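Local coordinates for protein alpha-fucosidase GH29 (Fusarium graminearum, PDB 4NI3) that is an alpha-L-fucosidase of glycoside hydrolase family 29 that probably hydrolyses the alpha-1,6-linked fucose joined to the reducing-end N-acetylglucosamine of glycoprotein carbohydrates, at residues V517-G522 with G578-S583. Residues are numbered along the deposited sequence; the frame is centred on the assembly and turned at random. Where two conformers were deposited one is given.
Sequences VALALG and GSIVVS. With MAN (alpha-D-mannopyranose), chain C.
G522 and V582 form an antiparallel, hydrogen-bonded pair near the C-terminus of the chain, at the point where the backbone leaves one four-stranded sheet and enters another. G522 N donates to V582 O over 2.9 Å, in the carbonyl plane and on a lone pair, while V582 N returns a bond of 2.8 Å to G522 O, nearly in line with that carbonyl (166° at the oxygen). Glycine suits this place: with phi 145° and psi -166°, a beta carbon would press against the preceding carbonyl oxygen.

Strand 516-519, at the edge of its antiparallel sheet, continues through A520 and L521 into edge strand 522-524 of the next, which pairs with strand 579-584. The side chain of V582 lies beside this link: its CB is 3.5 Å from A520 O, and CG1, anti to the backbone N (chi1 -179°), meets L521 CD2 at 3.9 Å, the two side chains crossing at about a right angle. L519, buried on the first sheet, touches I580 of the second, CD1 to CD1 at 4.2 Å, and helix 526-532 covers the leucine with F528 and L529; both residues are apolar, and beta-branched I580 suits a strand. The CB of V581 points away from 517-522, and its side chain packs on F553 and F558, with CG2 3.5 Å from C6 of a bound alpha-D-mannopyranose.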
ATOM      1  N   VAL A 517      -7.926 -24.989  -0.967  1.00 21.56           N
ATOM      2  CA  VAL A 517      -7.046 -23.854  -1.175  1.00 20.15           C
ATOM      3  C   VAL A 517      -5.885 -24.310  -2.047  1.00 20.63           C
ATOM      4  O   VAL A 517      -5.192 -25.277  -1.705  1.00 19.74           O
ATOM      5  CB  VAL A 517      -6.499 -23.287   0.142  1.00 21.87           C
ATOM      6  CG1 VAL A 517      -5.476 -22.196  -0.140  1.00 23.89           C
ATOM      7  CG2 VAL A 517      -7.648 -22.766   1.025  1.00 21.17           C
ATOM      8  N   ALA A 518      -5.683 -23.639  -3.176  1.00 17.57           N
ATOM      9  CA  ALA A 518      -4.520 -23.882  -4.032  1.00 17.02           C
ATOM     10  C   ALA A 518      -3.311 -23.132  -3.472  1.00 16.82           C
ATOM     11  O   ALA A 518      -3.464 -22.014  -2.943  1.00 19.41           O
ATOM     12  CB  ALA A 518      -4.804 -23.452  -5.462  1.00 19.46           C
ATOM     13  N   LEU A 519      -2.143 -23.763  -3.553  1.00 16.96           N
ATOM     14  CA  LEU A 519      -0.877 -23.232  -3.053  1.00 17.10           C
ATOM     15  C   LEU A 519       0.170 -23.253  -4.148  1.00 16.84           C
ATOM     16  O   LEU A 519       0.430 -24.287  -4.767  1.00 17.63           O
ATOM     17  CB  LEU A 519      -0.384 -24.047  -1.848  1.00 18.34           C
ATOM     18  CG  LEU A 519      -1.311 -24.147  -0.627  1.00 17.78           C
ATOM     19  CD1 LEU A 519      -0.778 -25.167   0.378  1.00 20.16           C
ATOM     20  CD2 LEU A 519      -1.548 -22.783   0.055  1.00 20.56           C
ATOM     21  N   ALA A 520       0.819 -22.120  -4.371  1.00 18.25           N
ATOM     22  CA  ALA A 520       1.958 -22.046  -5.250  1.00 18.01           C
ATOM     23  C   ALA A 520       3.190 -22.628  -4.541  1.00 19.50           C
ATOM     24  O   ALA A 520       3.080 -23.128  -3.413  1.00 19.56           O
ATOM     25  CB  ALA A 520       2.206 -20.593  -5.671  1.00 21.96           C
ATOM     26  N   LEU A 521       4.360 -22.549  -5.169  1.00 21.15           N
ATOM     27  CA  LEU A 521       5.597 -22.810  -4.438  1.00 20.65           C
ATOM     28  C   LEU A 521       5.726 -21.756  -3.339  1.00 22.51           C
ATOM     29  O   LEU A 521       5.318 -20.596  -3.505  1.00 25.85           O
ATOM     30  CB  LEU A 521       6.810 -22.787  -5.365  1.00 22.28           C
ATOM     31  CG  LEU A 521       6.712 -23.757  -6.548  1.00 22.92           C
ATOM     32  CD1 LEU A 521       7.974 -23.738  -7.376  1.00 35.09           C
ATOM     33  CD2 LEU A 521       6.417 -25.157  -6.062  1.00 23.28           C
ATOM     34  N   GLY A 522       6.240 -22.158  -2.185  1.00 21.10           N
ATOM     35  CA  GLY A 522       6.399 -21.200  -1.105  1.00 23.04           C
ATOM     36  C   GLY A 522       6.170 -21.768   0.267  1.00 21.35           C
ATOM     37  O   GLY A 522       6.149 -22.982   0.452  1.00 19.03           O
ATOM     38  N   GLY A 578       0.054 -27.690  10.844  1.00 20.34           N
ATOM     39  CA  GLY A 578       0.052 -26.294  11.255  1.00 20.94           C
ATOM     40  C   GLY A 578       0.555 -25.389  10.145  1.00 21.46           C
ATOM     41  O   GLY A 578       0.137 -24.233  10.038  1.00 22.77           O
ATOM     42  N   SER A 579       1.436 -25.912   9.302  1.00 17.43           N
ATOM     43  CA  SER A 579       2.035 -25.108   8.248  1.00 17.60           C
ATOM     44  C   SER A 579       2.595 -26.023   7.171  1.00 21.39           C
ATOM     45  O   SER A 579       2.803 -27.224   7.394  1.00 20.58           O
ATOM     46  CB  SER A 579       3.125 -24.171   8.812  1.00 16.89           C
ATOM     47  OG  SER A 579       4.100 -24.870   9.598  1.00 19.20           O
ATOM     48  N   ILE A 580       2.822 -25.475   5.988  1.00 18.32           N
ATOM     49  CA  ILE A 580       3.214 -26.275   4.832  1.00 15.90           C
ATOM     50  C   ILE A 580       4.259 -25.559   3.992  1.00 18.06           C
ATOM     51  O   ILE A 580       4.112 -24.363   3.718  1.00 18.92           O
ATOM     52  CB  ILE A 580       1.994 -26.596   3.905  1.00 18.12           C
ATOM     53  CG1 ILE A 580       0.852 -27.261   4.681  1.00 21.52           C
ATOM     54  CG2 ILE A 580       2.441 -27.435   2.695  1.00 19.57           C
ATOM     55  CD1 ILE A 580      -0.448 -27.464   3.854  1.00 19.96           C
ATOM     56  N   VAL A 581       5.285 -26.282   3.563  1.00 17.97           N
ATOM     57  CA  VAL A 581       6.248 -25.766   2.592  1.00 18.28           C
ATOM     58  C   VAL A 581       6.101 -26.530   1.282  1.00 19.37           C
ATOM     59  O   VAL A 581       6.145 -27.765   1.258  1.00 20.02           O
ATOM     60  CB  VAL A 581       7.692 -25.871   3.130  1.00 20.21           C
ATOM     61  CG1 VAL A 581       8.721 -25.479   2.067  1.00 19.67           C
ATOM     62  CG2 VAL A 581       7.826 -25.004   4.400  1.00 20.42           C
ATOM     63  N   VAL A 582       5.924 -25.803   0.186  1.00 18.90           N
ATOM     64  CA  VAL A 582       5.692 -26.412  -1.122  1.00 18.03           C
ATOM     65  C   VAL A 582       6.909 -26.090  -1.977  1.00 19.75           C
ATOM     66  O   VAL A 582       7.231 -24.918  -2.186  1.00 20.47           O
ATOM     67  CB  VAL A 582       4.407 -25.879  -1.764  1.00 18.80           C
ATOM     68  CG1 VAL A 582       4.172 -26.556  -3.132  1.00 18.04           C
ATOM     69  CG2 VAL A 582       3.225 -26.128  -0.843  1.00 18.74           C
ATOM     70  N   SER A 583       7.591 -27.126  -2.458  0.60 18.86           N
ATOM     71  CA  SER A 583       8.903 -26.958  -3.080  0.60 18.81           C
ATOM     72  C   SER A 583       8.994 -27.677  -4.420  0.60 22.25           C
ATOM     73  O   SER A 583       8.413 -28.748  -4.597  0.60 22.70           O
ATOM     74  CB  SER A 583      10.010 -27.477  -2.148  0.60 20.97           C
ATOM     75  OG  SER A 583       9.947 -26.886  -0.859  0.60 24.25           O
TER
HETATM   76  C1  MAN C   5      14.754 -24.568   5.222  1.00 30.85           C
HETATM   77  C2  MAN C   5      14.978 -25.212   3.840  1.00 29.47           C
HETATM   78  C3  MAN C   5      14.118 -24.490   2.793  1.00 36.62           C
HETATM   79  C4  MAN C   5      12.634 -24.496   3.218  1.00 35.82           C
HETATM   80  C5  MAN C   5      12.492 -23.972   4.665  1.00 28.49           C
HETATM   81  C6  MAN C   5      11.106 -24.182   5.244  1.00 34.82           C
HETATM   82  O2  MAN C   5      14.486 -26.518   3.826  1.00 34.11           O
HETATM   83  O3  MAN C   5      14.239 -25.067   1.487  1.00 35.91           O
HETATM   84  O4  MAN C   5      11.883 -23.661   2.347  1.00 31.94           O
HETATM   85  O5  MAN C   5      13.397 -24.655   5.555  1.00 29.28           O
HETATM   86  O6  MAN C   5      10.815 -23.063   6.063  1.00 33.44           O